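Long-range contacts in Pre-mRNA-splicing factor SAD1 (Saccharomyces cerevisiae, PDB 4MSX), which promotes assembly of newly made U4 snRNA into the U4/U6 snRNP and is required for pre-mRNA splicing, although its ubiquitin-protease-like domain is catalytically inactive: residues A[328-333]-A[393-398]; A[369-374]-A[407-412]; A[439-444]-A[452-457]. All coordinates share one frame; numbering follows the deposited sequence. Where two conformers were deposited one is given.

Contact 1 of 3, residues A[328-333]-A[393-398]. With ACT (acetate ion), chain C.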
loop_
_atom_site.group_PDB
_atom_site.type_symbol
_atom_site.label_atom_id
_atom_site.label_comp_id
_atom_site.label_asym_id
_atom_site.label_seq_id
_atom_site.Cartn_x
_atom_site.Cartn_y
_atom_site.Cartn_z
ATOM N N PRO A 328 -14.018 20.070 15.103
ATOM C CA PRO A 328 -14.375 21.014 16.171
ATOM C C PRO A 328 -13.714 20.633 17.513
ATOM O O PRO A 328 -13.458 19.440 17.781
ATOM C CB PRO A 328 -15.912 20.940 16.211
ATOM C CG PRO A 328 -16.298 19.709 15.484
ATOM C CD PRO A 328 -15.172 19.355 14.531
ATOM N N GLU A 329 -13.433 21.635 18.358
ATOM C CA GLU A 329 -12.776 21.392 19.650
ATOM C C GLU A 329 -13.424 20.239 20.429
ATOM O O GLU A 329 -14.634 20.078 20.432
ATOM C CB GLU A 329 -12.769 22.668 20.512
ATOM C CG GLU A 329 -11.514 22.748 21.367
ATOM C CD GLU A 329 -11.480 23.976 22.258
ATOM O OE1 GLU A 329 -12.103 25.001 21.896
ATOM O OE2 GLU A 329 -10.829 23.912 23.325
ATOM N N PHE A 330 -12.599 19.389 21.027
ATOM C CA PHE A 330 -13.112 18.156 21.622
ATOM C C PHE A 330 -12.518 18.000 23.004
ATOM O O PHE A 330 -11.290 18.128 23.191
ATOM C CB PHE A 330 -12.722 16.930 20.767
ATOM C CG PHE A 330 -13.182 15.591 21.344
ATOM C CD1 PHE A 330 -14.472 15.138 21.090
ATOM C CD2 PHE A 330 -12.327 14.804 22.135
ATOM C CE1 PHE A 330 -14.911 13.923 21.620
ATOM C CE2 PHE A 330 -12.758 13.562 22.660
ATOM C CZ PHE A 330 -14.061 13.140 22.400
ATOM N N SER A 331 -13.366 17.680 23.974
ATOM C CA SER A 331 -12.865 17.423 25.331
ATOM C C SER A 331 -12.799 15.920 25.603
ATOM O O SER A 331 -13.825 15.239 25.619
ATOM C CB SER A 331 -13.743 18.078 26.419
ATOM O OG SER A 331 -13.284 17.573 27.685
ATOM N N PRO A 332 -11.597 15.400 25.860
ATOM C CA PRO A 332 -11.537 13.950 26.110
ATOM C C PRO A 332 -12.184 13.525 27.435
ATOM O O PRO A 332 -12.399 12.328 27.607
ATOM C CB PRO A 332 -10.025 13.643 26.142
ATOM C CG PRO A 332 -9.339 14.882 25.578
ATOM C CD PRO A 332 -10.270 16.040 25.898
ATOM N N PHE A 333 -12.546 14.477 28.307
ATOM C CA PHE A 333 -13.024 14.128 29.640
ATOM C C PHE A 333 -14.558 13.982 29.706
ATOM O O PHE A 333 -15.098 13.392 30.649
ATOM C CB PHE A 333 -12.446 15.160 30.624
ATOM C CG PHE A 333 -10.993 15.483 30.330
ATOM C CD1 PHE A 333 -9.993 14.549 30.600
ATOM C CD2 PHE A 333 -10.640 16.674 29.706
ATOM C CE1 PHE A 333 -8.668 14.815 30.300
ATOM C CE2 PHE A 333 -9.318 16.947 29.404
ATOM C CZ PHE A 333 -8.329 16.014 29.699
ATOM N N ARG A 393 -6.955 12.127 21.858
ATOM C CA ARG A 393 -7.257 12.490 20.464
ATOM C C ARG A 393 -8.703 12.988 20.294
ATOM O O ARG A 393 -9.590 12.728 21.125
ATOM C CB ARG A 393 -7.059 11.273 19.538
ATOM C CG ARG A 393 -8.167 10.243 19.679
ATOM C CD ARG A 393 -7.782 8.885 18.992
ATOM N NE ARG A 393 -8.837 7.887 19.161
ATOM C CZ ARG A 393 -9.022 7.188 20.282
ATOM N NH1 ARG A 393 -8.204 7.347 21.343
ATOM N NH2 ARG A 393 -10.001 6.314 20.332
ATOM N N ASN A 394 -8.936 13.708 19.199
ATOM C CA ASN A 394 -10.252 14.274 18.940
ATOM C C ASN A 394 -11.182 13.178 18.396
ATOM O O ASN A 394 -11.032 12.727 17.230
ATOM C CB ASN A 394 -10.122 15.445 17.952
ATOM C CG ASN A 394 -11.430 16.197 17.759
ATOM O OD1 ASN A 394 -12.482 15.590 17.664
ATOM N ND2 ASN A 394 -11.355 17.521 17.717
ATOM N N GLN A 395 -12.148 12.739 19.209
ATOM C CA GLN A 395 -13.011 11.630 18.788
ATOM C C GLN A 395 -14.380 12.054 18.244
ATOM O O GLN A 395 -15.328 11.264 18.265
ATOM C CB GLN A 395 -13.180 10.614 19.911
ATOM C CG GLN A 395 -11.845 10.075 20.401
ATOM C CD GLN A 395 -12.047 8.930 21.387
ATOM O OE1 GLN A 395 -12.762 7.980 21.080
ATOM N NE2 GLN A 395 -11.478 9.057 22.602
ATOM N N THR A 396 -14.453 13.270 17.698
ATOM C CA THR A 396 -15.686 13.758 17.073
ATOM C C THR A 396 -16.122 12.764 16.012
ATOM O O THR A 396 -15.305 12.290 15.189
ATOM C CB THR A 396 -15.497 15.166 16.447
ATOM O OG1 THR A 396 -15.043 16.089 17.450
ATOM C CG2 THR A 396 -16.769 15.675 15.834
ATOM N N LEU A 397 -17.408 12.429 16.014
ATOM C CA LEU A 397 -17.940 11.509 15.029
ATOM C C LEU A 397 -18.151 12.198 13.695
ATOM O O LEU A 397 -19.037 13.057 13.544
ATOM C CB LEU A 397 -19.223 10.860 15.528
ATOM C CG LEU A 397 -19.869 9.883 14.535
ATOM C CD1 LEU A 397 -18.899 8.771 14.226
ATOM C CD2 LEU A 397 -21.149 9.334 15.190
ATOM N N VAL A 398 -17.332 11.823 12.712
ATOM C CA VAL A 398 -17.436 12.415 11.381
ATOM C C VAL A 398 -18.388 11.606 10.495
ATOM O O VAL A 398 -18.152 10.413 10.176
ATOM C CB VAL A 398 -16.019 12.530 10.649
ATOM C CG1 VAL A 398 -16.207 13.110 9.256
ATOM C CG2 VAL A 398 -15.071 13.385 11.438
HETATM C C ACT C . -7.324 17.896 18.160
HETATM O O ACT C . -6.384 18.030 17.312
HETATM O OXT ACT C . -8.448 18.528 17.965
HETATM C CH3 ACT C . -7.070 16.981 19.339
HETATM O O HOH W 1 -16.180 18.229 18.943
#
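Phe330 and Asn394 each hold CG anti to their backbone N (chi1 178° and -173°), which lays the phenyl ring over the backbone of 393-398 and brings the Asn394 amide against CB of Phe330. Backbone N of Gln395 stands 3.4 Å above the ring plane, over its centre, and beyond it CZ of Phe330 touches CB of Gln395 at 3.7 Å. At the CB end of the ring, CB of Phe330 rests 3.4 Å from CG of Asn394, the ring and amide planes being 29° apart.

The amide is gripped at both ends. ND2 of Asn394 donates to O of Pro328 at 2.8 Å; the donor stands above that carbonyl plane, while the acceptor lies nearly in the amide plane. ND2 also donates to an acetate oxygen, probably acquired from the crystallisation liquor. OD1 of Asn394 accepts from backbone N of Thr396 at 3.0 Å and from OG1 of Thr396 at 2.6 Å, both within its carbonyl plane, so the flip of the amide is fixed. A water donates to O of Glu329 and to OG1 of Thr396, bridging the segments. Outside them, Arg381 bonds the carbonyls of Asn394 and Thr396, and Ile345 touches Pro328 and Thr396. The geometry at Asn394 is that of an Asx turn just before strand 397-399 of the USP-like domain, whose amide nitrogen joins it to the loop after strand 323-325.

Contact 2 of 3, residues A[369-374]-A[407-412]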
loop_
_atom_site.group_PDB
_atom_site.type_symbol
_atom_site.label_atom_id
_atom_site.label_comp_id
_atom_site.label_asym_id
_atom_site.label_seq_id
_atom_site.Cartn_x
_atom_site.Cartn_y
_atom_site.Cartn_z
ATOM N N THR A 369 -8.804 25.561 -5.682
ATOM C CA THR A 369 -8.720 25.975 -7.087
ATOM C C THR A 369 -8.193 24.874 -8.011
ATOM O O THR A 369 -8.223 25.033 -9.222
ATOM C CB THR A 369 -7.811 27.162 -7.269
ATOM O OG1 THR A 369 -6.542 26.869 -6.645
ATOM C CG2 THR A 369 -8.435 28.416 -6.633
ATOM N N ARG A 370 -7.647 23.787 -7.469
ATOM C CA ARG A 370 -7.442 22.603 -8.313
ATOM C C ARG A 370 -8.013 21.408 -7.598
ATOM O O ARG A 370 -7.600 21.058 -6.475
ATOM C CB ARG A 370 -5.981 22.374 -8.690
ATOM C CG ARG A 370 -5.809 21.140 -9.681
ATOM C CD ARG A 370 -4.357 20.943 -10.095
ATOM N NE ARG A 370 -4.311 20.131 -11.317
ATOM C CZ ARG A 370 -4.173 18.815 -11.363
ATOM N NH1 ARG A 370 -3.987 18.112 -10.235
ATOM N NH2 ARG A 370 -4.184 18.202 -12.558
ATOM N N LEU A 371 -8.992 20.801 -8.226
ATOM C CA LEU A 371 -9.637 19.639 -7.660
ATOM C C LEU A 371 -9.089 18.433 -8.416
ATOM O O LEU A 371 -9.306 18.301 -9.604
ATOM C CB LEU A 371 -11.157 19.740 -7.781
ATOM C CG LEU A 371 -11.805 20.659 -6.734
ATOM C CD1 LEU A 371 -13.263 20.883 -7.041
ATOM C CD2 LEU A 371 -11.654 20.067 -5.356
ATOM N N PRO A 372 -8.313 17.580 -7.730
ATOM C CA PRO A 372 -7.649 16.461 -8.409
ATOM C C PRO A 372 -8.590 15.312 -8.691
ATOM O O PRO A 372 -9.635 15.233 -8.065
ATOM C CB PRO A 372 -6.554 16.013 -7.382
ATOM C CG PRO A 372 -7.097 16.411 -6.038
ATOM C CD PRO A 372 -7.966 17.685 -6.292
ATOM N N GLN A 373 -8.205 14.397 -9.590
ATOM C CA GLN A 373 -8.967 13.174 -9.776
ATOM C C GLN A 373 -9.088 12.420 -8.415
ATOM O O GLN A 373 -10.128 11.814 -8.121
ATOM C CB GLN A 373 -8.248 12.238 -10.784
ATOM C CG GLN A 373 -9.018 10.986 -11.030
ATOM C CD GLN A 373 -10.270 11.277 -11.908
ATOM O OE1 GLN A 373 -10.458 12.415 -12.400
ATOM N NE2 GLN A 373 -11.135 10.276 -12.073
ATOM N N PHE A 374 -8.013 12.403 -7.621
ATOM C CA PHE A 374 -8.066 11.743 -6.287
ATOM C C PHE A 374 -7.814 12.792 -5.223
ATOM O O PHE A 374 -6.715 13.346 -5.163
ATOM C CB PHE A 374 -6.992 10.620 -6.180
ATOM C CG PHE A 374 -7.212 9.533 -7.151
ATOM C CD1 PHE A 374 -8.123 8.538 -6.885
ATOM C CD2 PHE A 374 -6.580 9.573 -8.408
ATOM C CE1 PHE A 374 -8.340 7.500 -7.822
ATOM C CE2 PHE A 374 -6.820 8.574 -9.382
ATOM C CZ PHE A 374 -7.709 7.547 -9.092
ATOM N N LEU A 407 -18.557 22.577 -4.898
ATOM C CA LEU A 407 -18.850 23.531 -5.979
ATOM C C LEU A 407 -19.086 22.830 -7.338
ATOM O O LEU A 407 -18.347 23.015 -8.320
ATOM C CB LEU A 407 -17.742 24.576 -6.078
ATOM C CG LEU A 407 -17.633 25.440 -4.812
ATOM C CD1 LEU A 407 -16.511 26.452 -4.965
ATOM C CD2 LEU A 407 -18.981 26.127 -4.464
ATOM N N HIS A 408 -20.103 21.982 -7.341
ATOM C CA HIS A 408 -20.577 21.277 -8.543
ATOM C C HIS A 408 -19.710 20.139 -9.049
ATOM O O HIS A 408 -20.094 19.469 -10.012
ATOM C CB HIS A 408 -20.897 22.283 -9.649
ATOM C CG HIS A 408 -21.941 23.269 -9.223
ATOM N ND1 HIS A 408 -21.866 24.617 -9.503
ATOM C CD2 HIS A 408 -23.065 23.097 -8.486
ATOM C CE1 HIS A 408 -22.910 25.229 -8.971
ATOM N NE2 HIS A 408 -23.649 24.331 -8.343
ATOM N N VAL A 409 -18.573 19.874 -8.397
ATOM C CA VAL A 409 -17.757 18.721 -8.806
ATOM C C VAL A 409 -18.139 17.571 -7.895
ATOM O O VAL A 409 -18.119 17.726 -6.681
ATOM C CB VAL A 409 -16.277 19.049 -8.691
ATOM C CG1 VAL A 409 -15.414 17.833 -9.063
ATOM C CG2 VAL A 409 -15.947 20.264 -9.574
ATOM N N LYS A 410 -18.538 16.438 -8.452
ATOM C CA LYS A 410 -18.963 15.322 -7.626
ATOM C C LYS A 410 -17.789 14.340 -7.389
ATOM O O LYS A 410 -17.010 14.076 -8.312
ATOM C CB LYS A 410 -20.060 14.545 -8.316
ATOM C CG LYS A 410 -21.435 15.267 -8.264
ATOM C CD LYS A 410 -22.464 14.590 -9.181
ATOM C CE LYS A 410 -23.686 15.513 -9.438
ATOM N NZ LYS A 410 -23.355 16.812 -10.146
ATOM N N TYR A 411 -17.756 13.761 -6.190
ATOM C CA TYR A 411 -16.732 12.761 -5.804
ATOM C C TYR A 411 -17.419 11.554 -5.173
ATOM O O TYR A 411 -18.470 11.702 -4.533
ATOM C CB TYR A 411 -15.820 13.396 -4.723
ATOM C CG TYR A 411 -14.738 14.252 -5.309
ATOM C CD1 TYR A 411 -14.934 15.626 -5.526
ATOM C CD2 TYR A 411 -13.505 13.693 -5.634
ATOM C CE1 TYR A 411 -13.927 16.400 -6.070
ATOM C CE2 TYR A 411 -12.503 14.455 -6.165
ATOM C CZ TYR A 411 -12.701 15.803 -6.366
ATOM O OH TYR A 411 -11.679 16.528 -6.906
ATOM N N ARG A 412 -16.803 10.368 -5.286
ATOM C CA ARG A 412 -17.311 9.199 -4.591
ATOM C C ARG A 412 -16.165 8.612 -3.727
ATOM O O ARG A 412 -15.031 8.602 -4.192
ATOM C CB ARG A 412 -17.734 8.135 -5.613
ATOM C CG ARG A 412 -19.060 8.558 -6.288
ATOM C CD ARG A 412 -19.837 7.420 -6.921
ATOM N NE ARG A 412 -21.092 7.940 -7.476
ATOM C CZ ARG A 412 -22.027 7.204 -8.074
ATOM N NH1 ARG A 412 -21.870 5.889 -8.207
ATOM N NH2 ARG A 412 -23.127 7.790 -8.541
#
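Tyr411 belongs to the first residues of the long strand 409-421 in the central sheet of the USP-like domain, and from there its side chain reaches the connection between strands 365-370 and 374-379, at Leu371 and Pro372. The backbones stay well apart, Leu371 CA and Val409 CA being 8.3 Å from each other, so side chains must span the gap.

The phenol does most of this. OH of Tyr411 donates to O of Pro372 at 2.7 Å, tilted 18° from the carbonyl plane, and that oxygen sits off the rim of the ring, close to the ring plane. The same hydroxyl is packed against carbon: CB of Leu371 is 3.4 Å from OH of Tyr411, and CD of Pro372 is 3.9 Å from it. Leu371 and Tyr411 thus meet at the phenol oxygen more closely than at the ring carbons, since CD2 of Leu371 comes no nearer than 4.4 Å to CE1 of Tyr411.

Strands 365-370 and 409-421 are not neighbours in one sheet: 365-370 is an outermost strand of a three-stranded antiparallel sheet and carries a classic beta bulge, Thr369 and Arg370 both facing Lys295, whereas 374-379 and 409-421 both pair with strand 472-480. Lys480 on that intervening strand touches Val409 and Tyr411, and its NZ bonds O of Leu371.

The second apolar link comes from the other leucine branch. With CG of Leu371 anti to its carbonyl carbon (chi1 -78°) and CD1 anti to CA (chi2 171°), CD1 is carried to CG2 of Val409 at 3.7 Å, the two side chains running antiparallel alongside one another.

Contact 3 of 3, residues A[439-444]-A[452-457]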
loop_
_atom_site.group_PDB
_atom_site.type_symbol
_atom_site.label_atom_id
_atom_site.label_comp_id
_atom_site.label_asym_id
_atom_site.label_seq_id
_atom_site.Cartn_x
_atom_site.Cartn_y
_atom_site.Cartn_z
ATOM N N HIS A 439 -3.732 1.479 16.097
ATOM C CA HIS A 439 -3.729 0.406 15.114
ATOM C C HIS A 439 -4.519 0.957 13.908
ATOM O O HIS A 439 -5.492 1.715 14.089
ATOM C CB HIS A 439 -4.401 -0.830 15.698
ATOM C CG HIS A 439 -4.648 -1.946 14.719
ATOM N ND1 HIS A 439 -3.679 -2.431 13.851
ATOM C CD2 HIS A 439 -5.763 -2.690 14.490
ATOM C CE1 HIS A 439 -4.198 -3.405 13.117
ATOM N NE2 HIS A 439 -5.459 -3.584 13.487
ATOM N N TRP A 440 -4.123 0.569 12.702
ATOM C CA TRP A 440 -4.695 1.193 11.479
ATOM C C TRP A 440 -5.301 0.095 10.629
ATOM O O TRP A 440 -4.670 -0.951 10.399
ATOM C CB TRP A 440 -3.566 1.924 10.701
ATOM C CG TRP A 440 -2.892 2.986 11.538
ATOM C CD1 TRP A 440 -1.656 2.936 12.168
ATOM C CD2 TRP A 440 -3.453 4.267 11.836
ATOM N NE1 TRP A 440 -1.442 4.129 12.837
ATOM C CE2 TRP A 440 -2.545 4.946 12.667
ATOM C CE3 TRP A 440 -4.663 4.888 11.476
ATOM C CZ2 TRP A 440 -2.785 6.232 13.141
ATOM C CZ3 TRP A 440 -4.911 6.171 11.925
ATOM C CH2 TRP A 440 -3.975 6.838 12.767
ATOM N N ILE A 441 -6.515 0.319 10.150
ATOM C CA ILE A 441 -7.097 -0.668 9.244
ATOM C C ILE A 441 -7.639 0.060 8.025
ATOM O O ILE A 441 -7.864 1.271 8.042
ATOM C CB ILE A 441 -8.192 -1.484 9.920
ATOM C CG1 ILE A 441 -9.366 -0.578 10.255
ATOM C CG2 ILE A 441 -7.648 -2.175 11.227
ATOM C CD1 ILE A 441 -10.525 -1.323 10.890
ATOM N N THR A 442 -7.780 -0.680 6.932
ATOM C CA THR A 442 -8.016 -0.016 5.632
ATOM C C THR A 442 -9.254 -0.615 5.025
ATOM O O THR A 442 -9.367 -1.833 4.936
ATOM C CB THR A 442 -6.804 -0.241 4.686
ATOM O OG1 THR A 442 -5.624 0.165 5.382
ATOM C CG2 THR A 442 -6.922 0.567 3.338
ATOM N N GLN A 443 -10.189 0.244 4.598
ATOM C CA GLN A 443 -11.382 -0.226 3.914
ATOM C C GLN A 443 -11.309 0.252 2.484
ATOM O O GLN A 443 -11.009 1.435 2.242
ATOM C CB GLN A 443 -12.632 0.407 4.568
ATOM C CG GLN A 443 -12.721 -0.023 6.024
ATOM C CD GLN A 443 -13.780 0.732 6.830
ATOM O OE1 GLN A 443 -14.153 1.876 6.503
ATOM N NE2 GLN A 443 -14.233 0.102 7.928
ATOM N N LEU A 444 -11.587 -0.641 1.537
ATOM C CA LEU A 444 -11.418 -0.282 0.136
ATOM C C LEU A 444 -12.640 -0.658 -0.660
ATOM O O LEU A 444 -13.199 -1.731 -0.461
ATOM C CB LEU A 444 -10.244 -1.098 -0.498
ATOM C CG LEU A 444 -8.896 -0.805 0.208
ATOM C CD1 LEU A 444 -7.786 -1.752 -0.341
ATOM C CD2 LEU A 444 -8.487 0.648 -0.029
ATOM N N TRP A 452 -17.564 -3.012 -0.103
ATOM C CA TRP A 452 -16.461 -2.496 0.703
ATOM C C TRP A 452 -15.765 -3.664 1.354
ATOM O O TRP A 452 -16.397 -4.512 2.010
ATOM C CB TRP A 452 -16.979 -1.528 1.785
ATOM C CG TRP A 452 -17.229 -0.161 1.229
ATOM C CD1 TRP A 452 -18.432 0.348 0.751
ATOM C CD2 TRP A 452 -16.260 0.866 1.049
ATOM N NE1 TRP A 452 -18.244 1.625 0.284
ATOM C CE2 TRP A 452 -16.927 1.982 0.481
ATOM C CE3 TRP A 452 -14.883 0.964 1.342
ATOM C CZ2 TRP A 452 -16.264 3.174 0.178
ATOM C CZ3 TRP A 452 -14.223 2.151 1.051
ATOM C CH2 TRP A 452 -14.918 3.249 0.481
ATOM N N ILE A 453 -14.443 -3.693 1.247
ATOM C CA ILE A 453 -13.692 -4.757 1.894
ATOM C C ILE A 453 -12.788 -4.108 2.914
ATOM O O ILE A 453 -12.001 -3.216 2.558
ATOM C CB ILE A 453 -12.790 -5.483 0.874
ATOM C CG1 ILE A 453 -13.601 -6.046 -0.296
ATOM C CG2 ILE A 453 -11.997 -6.579 1.565
ATOM C CD1 ILE A 453 -14.649 -7.045 0.109
ATOM N N GLU A 454 -12.873 -4.573 4.156
ATOM C CA GLU A 454 -12.041 -4.058 5.233
ATOM C C GLU A 454 -10.857 -4.991 5.463
ATOM O O GLU A 454 -11.024 -6.167 5.748
ATOM C CB GLU A 454 -12.850 -3.957 6.524
ATOM C CG GLU A 454 -12.017 -3.598 7.756
ATOM C CD GLU A 454 -12.904 -3.480 9.024
ATOM O OE1 GLU A 454 -13.750 -2.569 9.076
ATOM O OE2 GLU A 454 -12.764 -4.319 9.933
ATOM N N ILE A 455 -9.661 -4.447 5.385
ATOM C CA ILE A 455 -8.451 -5.265 5.533
ATOM C C ILE A 455 -7.832 -4.910 6.876
ATOM O O ILE A 455 -7.379 -3.792 7.079
ATOM C CB ILE A 455 -7.522 -5.007 4.369
ATOM C CG1 ILE A 455 -8.302 -5.341 3.090
ATOM C CG2 ILE A 455 -6.237 -5.840 4.527
ATOM C CD1 ILE A 455 -7.806 -4.733 1.822
ATOM N N ASP A 456 -7.829 -5.868 7.787
ATOM C CA ASP A 456 -7.282 -5.649 9.153
ATOM C C ASP A 456 -6.231 -6.753 9.374
ATOM O O ASP A 456 -6.569 -7.914 9.575
ATOM C CB ASP A 456 -8.449 -5.703 10.174
ATOM C CG ASP A 456 -7.984 -5.612 11.637
ATOM O OD1 ASP A 456 -6.760 -5.460 11.906
ATOM O OD2 ASP A 456 -8.878 -5.667 12.517
ATOM N N GLY A 457 -4.951 -6.434 9.238
ATOM C CA GLY A 457 -3.938 -7.511 9.277
ATOM C C GLY A 457 -4.152 -8.422 8.079
ATOM O O GLY A 457 -4.311 -7.928 6.961
HETATM O O HOH W 2 -4.189 -3.624 9.863
#
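NE2 of His439 donates a hydrogen bond to OD1 of Asp456 at 2.8 Å; the oxygen lies in the imidazole plane, but the donor stands above the carboxylate plane, 36° out of it.

Further along, Gln443 and Glu454 run alongside each other in the same direction, with amide and carboxylate planes only 13° apart. Both chains are extended beyond CG, which is anti to the carbonyl carbon in Gln443 and to the backbone N in Glu454, and this brings their ends level. NE2 of Gln443 donates to OE1 of Glu454 (2.9 Å) on its anti lone pair. On the other face of the sheet, with Thr442 and Ile453, the CD1 atoms of Leu444 and Ile455 touch at 3.7 Å. Trp452 turns a ring edge to O of Gln443.

Paired main-chain bonds set this register: Thr442 with Ile455 and Leu444 with Ile453, the bond from N of Ile455 to O of Thr442 being nearly linear (2.7 Å).

Farther out, Asp193 holds ND1 of His439, Asn416 binds OE1 of Gln443, and Arg463 and Lys471 form salt bridges with Glu454. Replacing Glu454 with an alanine would probably leave these two cations and the amide of Gln443 without their shared carboxylate.

Strand directions 162° apart, Gln443 opposite Glu454 as a non-hydrogen-bonded pair, and the short connection between the consecutive strands 438-446 and 451-456 identify an antiparallel beta hairpin within the USP-like sheet.

Contact 3 is the buried one, its centre 11 Å from that of the chain, whereas contacts 1 and 2 are partly buried, at 28 and 23 Å. Only contact 3 joins neighbouring strands directly: main-chain pairing sets its register, and the buried Glu454 is matched by cations from outside the hairpin. Contact 1 joins loop to loop, just before strand 397-399; contact 2 joins a loop to strand 409-421. Each uses a backbone carbonyl, of Pro328 or Pro372, bound by an amide in contact 1 and by a phenol in contact 2; contact 1 adds a bridging water. Contacts 2 and 3 reach the same sheet through adjacent strands 409-421 and 438-446, with nearest atoms about 7 Å apart.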